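Local structure of Afp3 (Serratia entomophila, 6RBN) at residues 288-293 against 346-351. The protein probably forms part of the contractile sheath around the inner tube of the anti-feeding prophage, a phage-tail-like injection system. Residues are numbered along the deposited sequence; the frame is centred on the assembly and turned at random.
Sequences WKAPAN and YIPVRR
Pro348, in the first turn of helix 347-364, sets its ring carbons against the backbone of the loop 288-293. Its ring points at the loop, and Pro348 CB lies 3.5 Å from Trp288 O and 3.6 Å from Lys289 O. CG lies farther along Ala290, with Pro348 CG 3.7 Å from Ala290 CA and 3.8 Å from Ala290 CB. The contact buries 207 Å² in all and is made of ring carbons against carbonyl oxygens and alkyl groups. The CB of Trp288 points away from the helix, and the residue takes part through its carbonyl oxygen.

Pro291 continues the packing more loosely. Pro291 CG lies 4.4 Å from Ile347 CG2. Pro291 is the centre of an inverse gamma turn. Within the loop, Lys289 folds back, and Lys289 NZ donates to Ala290 O at 2.9 Å. NZ reaches a lone pair of that oxygen from within the plane of the carbonyl (C=O...N angle 145°).

Tyr346 is the N-cap residue of helix 347-364. The contact joins the first turn of this helix to the loop between helix 271-284 and strand 301-302. Pro291 and Ile347 both pack on Tyr278 of helix 271-284, Arg351 forms a salt bridge with Asp282, and Ile347 also touches strand 204-207.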
loop_
_atom_site.group_PDB
_atom_site.type_symbol
_atom_site.label_atom_id
_atom_site.label_comp_id
_atom_site.label_asym_id
_atom_site.label_seq_id
_atom_site.Cartn_x
_atom_site.Cartn_y
_atom_site.Cartn_z
ATOM N N TRP D 288 42.754 -1.129 37.315
ATOM C CA TRP D 288 43.473 0.056 36.875
ATOM C C TRP D 288 43.500 1.155 37.927
ATOM O O TRP D 288 44.146 2.182 37.707
ATOM C CB TRP D 288 42.849 0.573 35.580
ATOM C CG TRP D 288 41.397 0.896 35.695
ATOM C CD1 TRP D 288 40.851 2.101 36.006
ATOM C CD2 TRP D 288 40.303 -0.006 35.510
ATOM N NE1 TRP D 288 39.484 2.011 36.018
ATOM C CE2 TRP D 288 39.122 0.725 35.718
ATOM C CE3 TRP D 288 40.208 -1.363 35.191
ATOM C CZ2 TRP D 288 37.862 0.151 35.614
ATOM C CZ3 TRP D 288 38.958 -1.929 35.085
ATOM C CH2 TRP D 288 37.803 -1.177 35.298
ATOM N N LYS D 289 42.822 0.960 39.051
ATOM C CA LYS D 289 42.850 1.899 40.160
ATOM C C LYS D 289 43.962 1.524 41.131
ATOM O O LYS D 289 44.156 0.346 41.440
ATOM C CB LYS D 289 41.495 1.907 40.873
ATOM C CG LYS D 289 41.424 2.753 42.131
ATOM C CD LYS D 289 41.602 4.222 41.831
ATOM C CE LYS D 289 41.394 5.054 43.079
ATOM N NZ LYS D 289 42.445 4.786 44.096
ATOM N N ALA D 290 44.695 2.529 41.592
ATOM C CA ALA D 290 45.774 2.306 42.545
ATOM C C ALA D 290 45.215 1.889 43.898
ATOM O O ALA D 290 44.398 2.619 44.471
ATOM C CB ALA D 290 46.619 3.564 42.688
ATOM N N PRO D 291 45.611 0.744 44.438
ATOM C CA PRO D 291 45.097 0.278 45.744
ATOM C C PRO D 291 45.826 0.922 46.917
ATOM O O PRO D 291 46.495 0.268 47.720
ATOM C CB PRO D 291 45.339 -1.230 45.664
ATOM C CG PRO D 291 46.537 -1.347 44.801
ATOM C CD PRO D 291 46.464 -0.264 43.789
ATOM N N ALA D 292 45.705 2.247 47.037
ATOM C CA ALA D 292 46.536 2.955 48.001
ATOM C C ALA D 292 45.809 4.085 48.725
ATOM O O ALA D 292 46.435 5.097 49.053
ATOM C CB ALA D 292 47.788 3.491 47.314
ATOM N N ASN D 293 44.506 3.963 48.960
ATOM C CA ASN D 293 43.838 4.800 49.949
ATOM C C ASN D 293 42.836 4.003 50.766
ATOM O O ASN D 293 41.870 4.576 51.276
ATOM C CB ASN D 293 43.117 5.997 49.323
ATOM C CG ASN D 293 44.037 7.156 49.050
ATOM O OD1 ASN D 293 44.895 7.473 49.861
ATOM N ND2 ASN D 293 43.847 7.810 47.917
ATOM N N TYR D 346 54.339 1.534 38.508
ATOM C CA TYR D 346 53.192 1.530 39.400
ATOM C C TYR D 346 52.522 0.166 39.443
ATOM O O TYR D 346 52.557 -0.591 38.470
ATOM C CB TYR D 346 52.177 2.590 38.979
ATOM C CG TYR D 346 52.693 3.997 39.128
ATOM C CD1 TYR D 346 52.739 4.607 40.373
ATOM C CD2 TYR D 346 53.128 4.717 38.028
ATOM C CE1 TYR D 346 53.209 5.892 40.516
ATOM C CE2 TYR D 346 53.600 6.003 38.161
ATOM C CZ TYR D 346 53.637 6.585 39.407
ATOM O OH TYR D 346 54.107 7.869 39.544
ATOM N N ILE D 347 51.927 -0.138 40.597
ATOM C CA ILE D 347 51.104 -1.349 40.719
ATOM C C ILE D 347 49.894 -1.369 39.792
ATOM O O ILE D 347 49.687 -2.398 39.128
ATOM C CB ILE D 347 50.740 -1.589 42.191
ATOM C CG1 ILE D 347 52.000 -1.774 43.028
ATOM C CG2 ILE D 347 49.863 -2.812 42.348
ATOM C CD1 ILE D 347 51.736 -1.767 44.504
ATOM N N PRO D 348 49.042 -0.316 39.683
ATOM C CA PRO D 348 47.841 -0.487 38.842
ATOM C C PRO D 348 48.116 -0.555 37.350
ATOM O O PRO D 348 47.286 -1.081 36.604
ATOM C CB PRO D 348 46.995 0.739 39.190
ATOM C CG PRO D 348 47.945 1.738 39.585
ATOM C CD PRO D 348 48.990 1.009 40.338
ATOM N N VAL D 349 49.254 -0.038 36.890
ATOM C CA VAL D 349 49.622 -0.208 35.489
ATOM C C VAL D 349 50.092 -1.633 35.241
ATOM O O VAL D 349 49.785 -2.235 34.205
ATOM C CB VAL D 349 50.689 0.831 35.100
ATOM C CG1 VAL D 349 51.114 0.670 33.653
ATOM C CG2 VAL D 349 50.170 2.228 35.353
ATOM N N ARG D 350 50.807 -2.214 36.204
ATOM C CA ARG D 350 51.325 -3.566 36.044
ATOM C C ARG D 350 50.220 -4.611 36.130
ATOM O O ARG D 350 50.177 -5.539 35.316
ATOM C CB ARG D 350 52.396 -3.831 37.099
ATOM C CG ARG D 350 52.916 -5.252 37.164
ATOM C CD ARG D 350 53.805 -5.621 35.990
ATOM N NE ARG D 350 53.066 -6.247 34.903
ATOM C CZ ARG D 350 53.597 -6.580 33.733
ATOM N NH1 ARG D 350 54.881 -6.355 33.497
ATOM N NH2 ARG D 350 52.848 -7.146 32.800
ATOM N N ARG D 351 49.316 -4.480 37.100
ATOM C CA ARG D 351 48.251 -5.460 37.256
ATOM C C ARG D 351 47.114 -5.278 36.262
ATOM O O ARG D 351 46.272 -6.170 36.151
ATOM C CB ARG D 351 47.693 -5.428 38.680
ATOM C CG ARG D 351 48.662 -5.946 39.721
ATOM C CD ARG D 351 48.063 -5.933 41.112
ATOM N NE ARG D 351 46.967 -6.883 41.252
ATOM C CZ ARG D 351 45.701 -6.535 41.454
ATOM N NH1 ARG D 351 45.372 -5.257 41.549
ATOM N NH2 ARG D 351 44.766 -7.468 41.570
#